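Local coordinates for BH2163 protein (Bacillus halodurans, PDB 5C6O) that probably exports drugs and other xenobiotics across the cell membrane as a MATE-family antiporter, at residues A[25-30]-A[293-298]; A[52-57]-A[130-135]; A[124-129]-A[262-267]; A[401-406]-A[424-429]. All coordinates share one frame; numbering follows the deposited sequence.

Contact 1: A[25-30]-A[293-298]; sequences PAMIGM and MGIMQA
In Met27, chi1 of -83° sets CG anti to the carbonyl carbon and the chain then bends at chi2, laying the thioether across Gly294; Met30 instead runs extended beyond CG (chi2 -174°) beside Met293 and Gln297. These side chains fill a crossing of two membrane helices, 25-44 and 290-305, which belong to the first and second MatE regions of the chain. The short segments run at 135° to each other with their axes 8.1 Å apart. That spacing rests on small residues, for Ala26 and Gly294 approach with their CA atoms 4.8 Å apart and Ala26 CB lies 3.6 Å from Gly294 CA. On one side of this point Met27 SD packs over Gly294 CA and the side chain neighbours Ile295, which also meets Val325 and Phe329 of helix 312-336. On the other side Met30 and Met293 cross at about a right angle, Met30 SD lying 3.7 Å from Met293 CB. Met293 carries the contact to the drug pocket, its side chain about 4 Å from the bound verapamil. Gln297 brings a polar group into this apolar seam, with OE1 3.4 Å from Ala26 CB and 3.8 Å from Met30 SD.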
loop_
_atom_site.group_PDB
_atom_site.type_symbol
_atom_site.label_atom_id
_atom_site.label_comp_id
_atom_site.label_asym_id
_atom_site.label_seq_id
_atom_site.Cartn_x
_atom_site.Cartn_y
_atom_site.Cartn_z
ATOM N N PRO A 25 10.735 -11.664 -2.460
ATOM C CA PRO A 25 10.038 -11.815 -1.199
ATOM C C PRO A 25 8.809 -10.925 -1.164
ATOM O O PRO A 25 7.719 -11.401 -0.841
ATOM C CB PRO A 25 11.062 -11.349 -0.187
ATOM C CG PRO A 25 12.357 -11.700 -0.817
ATOM C CD PRO A 25 12.168 -11.401 -2.263
ATOM N N ALA A 26 8.984 -9.650 -1.519
ATOM C CA ALA A 26 7.860 -8.754 -1.729
ATOM C C ALA A 26 6.907 -9.576 -2.515
ATOM O O ALA A 26 5.926 -10.090 -1.965
ATOM C CB ALA A 26 8.270 -7.533 -2.537
ATOM N N MET A 27 7.250 -9.773 -3.784
ATOM C CA MET A 27 6.423 -10.572 -4.660
ATOM C C MET A 27 5.638 -11.540 -3.836
ATOM O O MET A 27 4.403 -11.554 -3.888
ATOM C CB MET A 27 7.249 -11.369 -5.646
ATOM C CG MET A 27 7.664 -10.574 -6.861
ATOM S SD MET A 27 7.868 -8.828 -6.467
ATOM C CE MET A 27 8.500 -8.284 -8.074
ATOM N N ILE A 28 6.346 -12.320 -3.036
ATOM C CA ILE A 28 5.691 -13.451 -2.477
ATOM C C ILE A 28 4.562 -13.117 -1.519
ATOM O O ILE A 28 3.374 -13.298 -1.851
ATOM C CB ILE A 28 6.690 -14.443 -1.953
ATOM C CG1 ILE A 28 7.429 -15.027 -3.181
ATOM C CG2 ILE A 28 5.993 -15.423 -1.023
ATOM C CD1 ILE A 28 7.692 -16.521 -3.175
ATOM N N GLY A 29 4.920 -12.600 -0.356
ATOM C CA GLY A 29 3.939 -12.309 0.698
ATOM C C GLY A 29 2.872 -11.313 0.286
ATOM O O GLY A 29 1.722 -11.375 0.736
ATOM N N MET A 30 3.274 -10.387 -0.575
ATOM C CA MET A 30 2.356 -9.459 -1.162
ATOM C C MET A 30 1.277 -10.289 -1.784
ATOM O O MET A 30 0.113 -10.151 -1.419
ATOM C CB MET A 30 3.053 -8.654 -2.229
ATOM C CG MET A 30 2.591 -7.225 -2.261
ATOM S SD MET A 30 3.320 -6.378 -3.667
ATOM C CE MET A 30 2.130 -5.036 -3.794
ATOM N N MET A 293 4.747 -3.165 -7.800
ATOM C CA MET A 293 4.942 -2.855 -6.390
ATOM C C MET A 293 6.159 -3.578 -5.805
ATOM O O MET A 293 7.016 -2.963 -5.147
ATOM C CB MET A 293 3.685 -3.234 -5.620
ATOM C CG MET A 293 2.546 -2.271 -5.804
ATOM S SD MET A 293 2.756 -0.762 -4.824
ATOM C CE MET A 293 2.760 0.503 -6.101
ATOM N N GLY A 294 6.224 -4.886 -6.072
ATOM C CA GLY A 294 7.216 -5.779 -5.481
ATOM C C GLY A 294 8.591 -5.381 -5.917
ATOM O O GLY A 294 9.494 -5.255 -5.093
ATOM N N ILE A 295 8.733 -5.164 -7.218
ATOM C CA ILE A 295 9.969 -4.665 -7.801
ATOM C C ILE A 295 10.354 -3.326 -7.179
ATOM O O ILE A 295 11.527 -3.106 -6.845
ATOM C CB ILE A 295 9.848 -4.523 -9.337
ATOM C CG1 ILE A 295 9.755 -5.902 -10.011
ATOM C CG2 ILE A 295 11.002 -3.715 -9.919
ATOM C CD1 ILE A 295 10.873 -6.868 -9.661
ATOM N N MET A 296 9.374 -2.437 -7.023
ATOM C CA MET A 296 9.625 -1.191 -6.324
ATOM C C MET A 296 10.302 -1.482 -4.960
ATOM O O MET A 296 11.463 -1.120 -4.717
ATOM C CB MET A 296 8.323 -0.389 -6.169
ATOM C CG MET A 296 8.542 1.062 -5.770
ATOM S SD MET A 296 7.628 1.599 -4.304
ATOM C CE MET A 296 8.411 0.757 -2.917
ATOM N N GLN A 297 9.586 -2.194 -4.102
ATOM C CA GLN A 297 10.012 -2.412 -2.725
ATOM C C GLN A 297 11.334 -3.116 -2.609
ATOM O O GLN A 297 11.832 -3.312 -1.516
ATOM C CB GLN A 297 8.969 -3.233 -1.985
ATOM C CG GLN A 297 7.590 -2.596 -1.930
ATOM C CD GLN A 297 6.490 -3.629 -1.810
ATOM O OE1 GLN A 297 6.486 -4.638 -2.521
ATOM N NE2 GLN A 297 5.548 -3.383 -0.909
ATOM N N ALA A 298 11.863 -3.543 -3.742
ATOM C CA ALA A 298 13.204 -4.068 -3.795
ATOM C C ALA A 298 14.211 -2.901 -3.722
ATOM O O ALA A 298 15.226 -2.978 -3.024
ATOM C CB ALA A 298 13.390 -4.900 -5.055
#

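Contact 2: A[52-57]-A[130-135]; sequences GVAGVT and SVTQGY
Thr132 and Tyr135, one helical turn apart, point their CB atoms at a strip of small residues formed by Gly52 and Gly55, but turn their outer groups in different directions. This is a helix-helix crossing within the first MatE region, between the start of the membrane helix 51-83 and the helix 130-143. The short segments cross at -57° with axes 7.7 Å apart, and the glycines allow Gly55 and Tyr135 to bring their CA atoms within 4.8 Å. Tyr135 uses the base of its side chain: CB lies 3.7 Å from Gly52 CA and 4.1 Å from Gly55 CA. With CG anti to the carbonyl carbon (chi1 -73°), the ring starts beside its own backbone N and leads away from the crossing. One ring face is turned to the backbone N of Gly52, while Thr132 CA sits in the ring plane at the edge. Val48, in the loop before helix 51-83, and Glu51 at its start also touch the tyrosine. Thr132 works with its hydroxyl. OG1 stands anti to the backbone N (chi1 -160°) and is thereby directed at the first turn of the facing helix, where it hydrogen-bonds the carbonyl oxygen of Glu51. The bond ties the two helices together through a side chain on one and a main-chain oxygen on the other. Thr132 OG1 is also 3.0 Å from Gly55 N, at an angle too poor for a hydrogen bond, and 3.7 Å from Ala54 C.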
loop_
_atom_site.group_PDB
_atom_site.type_symbol
_atom_site.label_atom_id
_atom_site.label_comp_id
_atom_site.label_asym_id
_atom_site.label_seq_id
_atom_site.Cartn_x
_atom_site.Cartn_y
_atom_site.Cartn_z
ATOM N N GLY A 52 -22.964 -7.228 3.460
ATOM C CA GLY A 52 -21.827 -7.018 4.331
ATOM C C GLY A 52 -20.592 -6.823 3.491
ATOM O O GLY A 52 -19.743 -5.974 3.803
ATOM N N VAL A 53 -20.490 -7.625 2.430
ATOM C CA VAL A 53 -19.454 -7.443 1.400
ATOM C C VAL A 53 -19.218 -5.941 1.139
ATOM O O VAL A 53 -18.070 -5.476 0.970
ATOM C CB VAL A 53 -19.825 -8.271 0.125
ATOM C CG1 VAL A 53 -19.417 -7.592 -1.199
ATOM C CG2 VAL A 53 -19.263 -9.691 0.262
ATOM N N ALA A 54 -20.310 -5.177 1.158
ATOM C CA ALA A 54 -20.188 -3.732 1.026
ATOM C C ALA A 54 -19.859 -3.043 2.365
ATOM O O ALA A 54 -19.137 -2.037 2.379
ATOM C CB ALA A 54 -21.440 -3.151 0.391
ATOM N N GLY A 55 -20.402 -3.583 3.468
ATOM C CA GLY A 55 -20.154 -3.070 4.821
ATOM C C GLY A 55 -18.678 -2.822 4.869
ATOM O O GLY A 55 -18.222 -1.671 4.897
ATOM N N VAL A 56 -17.956 -3.939 4.865
ATOM C CA VAL A 56 -16.566 -4.027 4.431
ATOM C C VAL A 56 -16.069 -2.837 3.618
ATOM O O VAL A 56 -15.169 -2.094 4.045
ATOM C CB VAL A 56 -16.395 -5.279 3.538
ATOM C CG1 VAL A 56 -15.016 -5.289 2.834
ATOM C CG2 VAL A 56 -16.662 -6.550 4.360
ATOM N N THR A 57 -16.667 -2.675 2.442
ATOM C CA THR A 57 -16.064 -1.850 1.428
ATOM C C THR A 57 -16.278 -0.363 1.676
ATOM O O THR A 57 -15.444 0.467 1.275
ATOM C CB THR A 57 -16.532 -2.302 0.049
ATOM O OG1 THR A 57 -16.615 -3.749 0.048
ATOM C CG2 THR A 57 -15.539 -1.818 -1.029
ATOM N N SER A 130 -29.400 0.731 6.132
ATOM C CA SER A 130 -29.594 0.287 7.516
ATOM C C SER A 130 -29.121 -1.144 7.786
ATOM O O SER A 130 -28.806 -1.471 8.930
ATOM C CB SER A 130 -31.047 0.465 7.961
ATOM O OG SER A 130 -31.164 0.281 9.363
ATOM N N VAL A 131 -29.079 -1.980 6.742
ATOM C CA VAL A 131 -28.461 -3.316 6.822
ATOM C C VAL A 131 -26.931 -3.231 6.915
ATOM O O VAL A 131 -26.335 -3.660 7.908
ATOM C CB VAL A 131 -28.892 -4.275 5.666
ATOM C CG1 VAL A 131 -30.213 -4.964 5.999
ATOM C CG2 VAL A 131 -28.978 -3.560 4.319
ATOM N N THR A 132 -26.318 -2.646 5.890
ATOM C CA THR A 132 -24.866 -2.569 5.756
ATOM C C THR A 132 -24.204 -1.648 6.792
ATOM O O THR A 132 -23.050 -1.865 7.187
ATOM C CB THR A 132 -24.487 -2.161 4.321
ATOM O OG1 THR A 132 -23.130 -2.536 4.064
ATOM C CG2 THR A 132 -24.682 -0.662 4.089
ATOM N N GLN A 133 -24.959 -0.631 7.214
ATOM C CA GLN A 133 -24.609 0.270 8.312
ATOM C C GLN A 133 -24.018 -0.493 9.504
ATOM O O GLN A 133 -22.941 -0.150 10.000
ATOM C CB GLN A 133 -25.869 1.049 8.729
ATOM C CG GLN A 133 -25.733 1.932 9.959
ATOM C CD GLN A 133 -25.232 3.327 9.643
ATOM O OE1 GLN A 133 -25.659 3.952 8.670
ATOM N NE2 GLN A 133 -24.335 3.833 10.483
ATOM N N GLY A 134 -24.729 -1.534 9.942
ATOM C CA GLY A 134 -24.264 -2.414 11.011
ATOM C C GLY A 134 -23.049 -3.239 10.613
ATOM O O GLY A 134 -22.104 -3.382 11.389
ATOM N N TYR A 135 -23.065 -3.776 9.397
ATOM C CA TYR A 135 -21.990 -4.647 8.940
ATOM C C TYR A 135 -20.660 -3.938 8.929
ATOM O O TYR A 135 -19.676 -4.468 9.433
ATOM C CB TYR A 135 -22.307 -5.261 7.580
ATOM C CG TYR A 135 -23.372 -6.324 7.685
ATOM C CD1 TYR A 135 -24.636 -6.126 7.142
ATOM C CD2 TYR A 135 -23.122 -7.515 8.362
ATOM C CE1 TYR A 135 -25.624 -7.091 7.256
ATOM C CE2 TYR A 135 -24.101 -8.487 8.479
ATOM C CZ TYR A 135 -25.350 -8.271 7.924
ATOM O OH TYR A 135 -26.325 -9.236 8.033
#

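Contact 3: A[124-129]-A[262-267]; sequences QLFGAT and INSMLL
Leu267 CD1 lies next to two oxygens at once, Gly127 O and Thr129 OG1, and these are tied to each other. Thr129 OG1 donates to Gly127 O over 3.2 Å, with a C=O...donor angle of 151° and the donor tilted 26° from the carbonyl plane. Thr129 OG1 stands anti to its own carbonyl carbon, beside the backbone N (chi1 -36°), which turns it back to that oxygen. The backbone N of Thr129 reaches Gly127 O through a weak bond, closing an inverse gamma turn centred on Ala128. Leu267 packs beside this turn, Leu267 CB lying 3.7 Å from Gly127 CA. The contact sets the connection between helices 119-124 and 130-143, in the first MatE region, against the short helix 261-268 in the second. Leu266 N and Leu267 N make weak bonds to the carbonyls three residues back, and the helix is kinked there. Earlier in it, Ser264 faces Phe126 and comes closest to Gly127 in the backbone, their CA atoms being 4.9 Å apart. Phe126 meets the serine mainly through CB, and Ser264 OG lies obliquely to the ring, 3.9 Å from Phe126 CG. The hydroxyl turns back to Ile260 O, just before helix 261-268, in a hydrogen bond. Thr129 also touches Asp272, and Leu267 touches Val275, both in the loop that follows helix 261-268.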
loop_
_atom_site.group_PDB
_atom_site.type_symbol
_atom_site.label_atom_id
_atom_site.label_comp_id
_atom_site.label_asym_id
_atom_site.label_seq_id
_atom_site.Cartn_x
_atom_site.Cartn_y
_atom_site.Cartn_z
ATOM N N GLN A 124 -22.025 6.272 9.161
ATOM C CA GLN A 124 -23.337 6.661 8.635
ATOM C C GLN A 124 -23.186 7.771 7.609
ATOM O O GLN A 124 -24.021 7.919 6.715
ATOM C CB GLN A 124 -24.286 7.115 9.756
ATOM C CG GLN A 124 -24.018 8.514 10.318
ATOM C CD GLN A 124 -25.219 9.141 11.025
ATOM O OE1 GLN A 124 -26.092 8.445 11.554
ATOM N NE2 GLN A 124 -25.264 10.476 11.036
ATOM N N LEU A 125 -22.105 8.536 7.740
ATOM C CA LEU A 125 -21.885 9.693 6.892
ATOM C C LEU A 125 -21.556 9.331 5.457
ATOM O O LEU A 125 -20.515 9.721 4.930
ATOM C CB LEU A 125 -20.838 10.649 7.478
ATOM C CG LEU A 125 -21.347 11.803 8.351
ATOM C CD1 LEU A 125 -20.153 12.572 8.894
ATOM C CD2 LEU A 125 -22.300 12.737 7.603
ATOM N N PHE A 126 -22.427 8.516 4.867
ATOM C CA PHE A 126 -22.808 8.671 3.466
ATOM C C PHE A 126 -23.822 7.714 2.858
ATOM O O PHE A 126 -24.952 8.128 2.588
ATOM C CB PHE A 126 -21.657 8.988 2.516
ATOM C CG PHE A 126 -21.751 10.374 1.954
ATOM C CD1 PHE A 126 -20.715 11.288 2.101
ATOM C CD2 PHE A 126 -22.929 10.789 1.325
ATOM C CE1 PHE A 126 -20.837 12.578 1.597
ATOM C CE2 PHE A 126 -23.057 12.074 0.824
ATOM C CZ PHE A 126 -22.009 12.971 0.958
ATOM N N GLY A 127 -23.438 6.464 2.621
ATOM C CA GLY A 127 -24.356 5.514 1.990
ATOM C C GLY A 127 -25.036 4.560 2.957
ATOM O O GLY A 127 -25.192 3.379 2.658
ATOM N N ALA A 128 -25.477 5.083 4.101
ATOM C CA ALA A 128 -25.886 4.274 5.262
ATOM C C ALA A 128 -27.113 3.362 5.094
ATOM O O ALA A 128 -28.162 3.622 5.695
ATOM C CB ALA A 128 -26.081 5.183 6.467
ATOM N N THR A 129 -26.981 2.289 4.306
ATOM C CA THR A 129 -28.061 1.298 4.171
ATOM C C THR A 129 -28.218 0.615 5.526
ATOM O O THR A 129 -27.270 0.007 6.020
ATOM C CB THR A 129 -27.770 0.243 3.078
ATOM O OG1 THR A 129 -27.084 0.850 1.974
ATOM C CG2 THR A 129 -29.068 -0.418 2.594
ATOM N N ILE A 262 -16.402 8.066 -4.666
ATOM C CA ILE A 262 -16.861 7.079 -5.640
ATOM C C ILE A 262 -17.495 5.794 -5.062
ATOM O O ILE A 262 -18.131 5.051 -5.805
ATOM C CB ILE A 262 -15.756 6.734 -6.666
ATOM C CG1 ILE A 262 -14.370 6.764 -6.001
ATOM C CG2 ILE A 262 -15.819 7.695 -7.850
ATOM C CD1 ILE A 262 -13.415 5.688 -6.469
ATOM N N ASN A 263 -17.333 5.532 -3.760
ATOM C CA ASN A 263 -18.050 4.423 -3.114
ATOM C C ASN A 263 -19.429 4.790 -2.574
ATOM O O ASN A 263 -20.406 4.088 -2.850
ATOM C CB ASN A 263 -17.216 3.747 -2.027
ATOM C CG ASN A 263 -16.872 2.308 -2.371
ATOM O OD1 ASN A 263 -17.587 1.640 -3.129
ATOM N ND2 ASN A 263 -15.777 1.815 -1.802
ATOM N N SER A 264 -19.510 5.873 -1.805
ATOM C CA SER A 264 -20.809 6.363 -1.326
ATOM C C SER A 264 -21.689 6.986 -2.443
ATOM O O SER A 264 -22.923 6.930 -2.365
ATOM C CB SER A 264 -20.643 7.289 -0.114
ATOM O OG SER A 264 -19.491 8.105 -0.226
ATOM N N MET A 265 -21.054 7.560 -3.476
ATOM C CA MET A 265 -21.737 7.966 -4.731
ATOM C C MET A 265 -22.239 6.737 -5.494
ATOM O O MET A 265 -23.115 6.843 -6.344
ATOM C CB MET A 265 -20.836 8.856 -5.635
ATOM C CG MET A 265 -20.981 8.633 -7.154
ATOM S SD MET A 265 -19.873 9.548 -8.271
ATOM C CE MET A 265 -19.904 8.527 -9.748
ATOM N N LEU A 266 -21.671 5.573 -5.201
ATOM C CA LEU A 266 -22.159 4.328 -5.769
ATOM C C LEU A 266 -23.097 3.635 -4.804
ATOM O O LEU A 266 -23.485 2.483 -5.022
ATOM C CB LEU A 266 -21.014 3.398 -6.182
ATOM C CG LEU A 266 -20.914 3.235 -7.701
ATOM C CD1 LEU A 266 -19.996 4.273 -8.344
ATOM C CD2 LEU A 266 -20.484 1.816 -8.047
ATOM N N LEU A 267 -23.463 4.347 -3.744
ATOM C CA LEU A 267 -24.455 3.854 -2.809
ATOM C C LEU A 267 -25.815 4.501 -3.077
ATOM O O LEU A 267 -26.862 3.925 -2.762
ATOM C CB LEU A 267 -23.996 4.094 -1.367
ATOM C CG LEU A 267 -24.163 2.951 -0.354
ATOM C CD1 LEU A 267 -25.627 2.569 -0.138
ATOM C CD2 LEU A 267 -23.330 1.728 -0.731
#

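Contact 4: A[401-406]-A[424-429]; sequences IFLIPL and PIADVL
The Phe402 ring is sandwiched between two aliphatic methyl groups. Leu429 CD1 sits over the centre of one face, 3.4 Å from the centroid and only 2° off the ring normal, a CH-pi contact. On the opposite face lies Ile401 CD1, from the preceding residue, displaced toward the rim. The ring comes to this place with CG anti to the carbonyl carbon (chi1 -63°), and the Phe402 and Leu429 side chains cross at about a right angle. The second leucine methyl, CD2, is modelled implausibly near the ring, and its exact position is doubtful. The contact joins two predicted membrane helices that follow each other near the C-terminus: the break between helices 389-401 and 404-408, and the start of helix 424-439. Ala426 is the small residue at the middle, and its CB is approached by two leucines from the first segment. In Leu403, CG stands anti to the backbone N (chi1 -158°), and beyond it CD1 lies 3.5 Å from Ala426 CB. Leu406 places its own CD1 3.8 Å from Ala426 N and 4.1 Å from Ala426 CB, and the same methyl lies 4.3 Å from Ile425 CG2. Leu403 also touches Phe423, just before the second helix. Asp427, whose CB points away from the first segment, has its partners outside the contact: a weak hydrogen bond from Gln375 and a long, weak ion pair with Arg398. Between the two segments, then, cohesion comes from dispersion and the CH-pi contact, apolar interactions instead of directed polar bonds.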
loop_
_atom_site.group_PDB
_atom_site.type_symbol
_atom_site.label_atom_id
_atom_site.label_comp_id
_atom_site.label_asym_id
_atom_site.label_seq_id
_atom_site.Cartn_x
_atom_site.Cartn_y
_atom_site.Cartn_z
ATOM N N ILE A 401 -4.720 16.808 -8.795
ATOM C CA ILE A 401 -4.732 18.054 -9.573
ATOM C C ILE A 401 -4.899 17.921 -11.084
ATOM O O ILE A 401 -5.086 18.914 -11.786
ATOM C CB ILE A 401 -3.467 18.884 -9.324
ATOM C CG1 ILE A 401 -2.289 18.260 -10.068
ATOM C CG2 ILE A 401 -3.227 19.061 -7.828
ATOM C CD1 ILE A 401 -1.157 19.227 -10.291
ATOM N N PHE A 402 -4.814 16.705 -11.590
ATOM C CA PHE A 402 -5.018 16.501 -13.002
ATOM C C PHE A 402 -6.146 15.537 -13.223
ATOM O O PHE A 402 -6.771 15.541 -14.271
ATOM C CB PHE A 402 -3.748 15.975 -13.631
ATOM C CG PHE A 402 -2.608 16.934 -13.550
ATOM C CD1 PHE A 402 -1.363 16.519 -13.116
ATOM C CD2 PHE A 402 -2.783 18.262 -13.904
ATOM C CE1 PHE A 402 -0.301 17.405 -13.058
ATOM C CE2 PHE A 402 -1.729 19.159 -13.834
ATOM C CZ PHE A 402 -0.484 18.728 -13.411
ATOM N N LEU A 403 -6.405 14.716 -12.218
ATOM C CA LEU A 403 -7.413 13.690 -12.321
ATOM C C LEU A 403 -8.771 14.308 -12.123
ATOM O O LEU A 403 -9.490 14.509 -13.091
ATOM C CB LEU A 403 -7.175 12.589 -11.293
ATOM C CG LEU A 403 -7.816 11.231 -11.596
ATOM C CD1 LEU A 403 -7.424 10.702 -12.977
ATOM C CD2 LEU A 403 -7.455 10.231 -10.502
ATOM N N ILE A 404 -9.119 14.626 -10.877
ATOM C CA ILE A 404 -10.448 15.178 -10.607
ATOM C C ILE A 404 -10.779 16.316 -11.583
ATOM O O ILE A 404 -11.818 16.260 -12.245
ATOM C CB ILE A 404 -10.739 15.511 -9.102
ATOM C CG1 ILE A 404 -9.951 16.723 -8.578
ATOM C CG2 ILE A 404 -10.477 14.290 -8.221
ATOM C CD1 ILE A 404 -10.660 17.470 -7.462
ATOM N N PRO A 405 -9.866 17.304 -11.732
ATOM C CA PRO A 405 -10.108 18.371 -12.690
ATOM C C PRO A 405 -10.336 17.876 -14.108
ATOM O O PRO A 405 -10.910 18.601 -14.899
ATOM C CB PRO A 405 -8.823 19.195 -12.610
ATOM C CG PRO A 405 -8.394 19.017 -11.196
ATOM C CD PRO A 405 -8.619 17.555 -10.984
ATOM N N LEU A 406 -9.901 16.661 -14.421
ATOM C CA LEU A 406 -10.212 16.064 -15.715
ATOM C C LEU A 406 -11.579 15.342 -15.708
ATOM O O LEU A 406 -12.353 15.484 -16.664
ATOM C CB LEU A 406 -9.075 15.141 -16.191
ATOM C CG LEU A 406 -8.703 15.120 -17.687
ATOM C CD1 LEU A 406 -7.318 14.532 -17.952
ATOM C CD2 LEU A 406 -9.742 14.377 -18.523
ATOM N N PRO A 424 -6.989 7.522 -18.942
ATOM C CA PRO A 424 -5.859 7.335 -19.834
ATOM C C PRO A 424 -5.045 8.608 -20.039
ATOM O O PRO A 424 -3.818 8.574 -19.998
ATOM C CB PRO A 424 -6.516 6.913 -21.155
ATOM C CG PRO A 424 -7.801 6.287 -20.766
ATOM C CD PRO A 424 -8.124 6.676 -19.347
ATOM N N ILE A 425 -5.712 9.728 -20.236
ATOM C CA ILE A 425 -4.984 10.926 -20.574
ATOM C C ILE A 425 -4.461 11.670 -19.343
ATOM O O ILE A 425 -3.482 12.418 -19.431
ATOM C CB ILE A 425 -5.789 11.790 -21.561
ATOM C CG1 ILE A 425 -5.642 11.185 -22.964
ATOM C CG2 ILE A 425 -5.354 13.248 -21.523
ATOM C CD1 ILE A 425 -6.309 11.967 -24.080
ATOM N N ALA A 426 -5.079 11.441 -18.188
ATOM C CA ALA A 426 -4.553 11.996 -16.943
ATOM C C ALA A 426 -3.179 11.418 -16.778
ATOM O O ALA A 426 -2.194 12.125 -16.899
ATOM C CB ALA A 426 -5.424 11.634 -15.749
ATOM N N ASP A 427 -3.124 10.108 -16.575
ATOM C CA ASP A 427 -1.868 9.425 -16.329
ATOM C C ASP A 427 -0.750 9.877 -17.260
ATOM O O ASP A 427 0.332 10.211 -16.787
ATOM C CB ASP A 427 -2.036 7.898 -16.337
ATOM C CG ASP A 427 -2.446 7.328 -14.966
ATOM O OD1 ASP A 427 -1.793 7.643 -13.938
ATOM O OD2 ASP A 427 -3.418 6.541 -14.920
ATOM N N VAL A 428 -0.988 9.931 -18.565
ATOM C CA VAL A 428 0.078 10.383 -19.460
ATOM C C VAL A 428 0.726 11.677 -18.992
ATOM O O VAL A 428 1.945 11.742 -18.845
ATOM C CB VAL A 428 -0.371 10.576 -20.904
ATOM C CG1 VAL A 428 -0.213 12.044 -21.345
ATOM C CG2 VAL A 428 0.442 9.647 -21.775
ATOM N N LEU A 429 -0.074 12.707 -18.752
ATOM C CA LEU A 429 0.478 13.921 -18.186
ATOM C C LEU A 429 1.346 13.660 -16.923
ATOM O O LEU A 429 2.444 14.183 -16.810
ATOM C CB LEU A 429 -0.618 14.959 -17.950
ATOM C CG LEU A 429 -0.501 15.672 -16.605
ATOM C CD1 LEU A 429 -0.810 17.141 -16.745
ATOM C CD2 LEU A 429 -1.423 15.020 -15.598
#

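Contacts 1 and 3 each join the first MatE region to the second, but their centres are 33 Å apart, on opposite sides of the chain's centre. Contact 1 is the one beside verapamil. In contact 2, Gly55 is about 10 Å from the bound ligand (4YH), measured from the residue. In contact 4, the side chain of Leu403 is about 13 Å from the bound ligand (4YH). Contacts 2 and 3 are neighbours, with centres 10 Å apart: Gln133 lies against Gln124 and Ala128, and the Asn263 amide approaches Thr57 O. Together they link helix 51-83, the 124-135 region and helix 261-268. Contact 4 touches none of the others, its nearest atoms being about 8 Å from contact 3 and about 12 Å from contact 1.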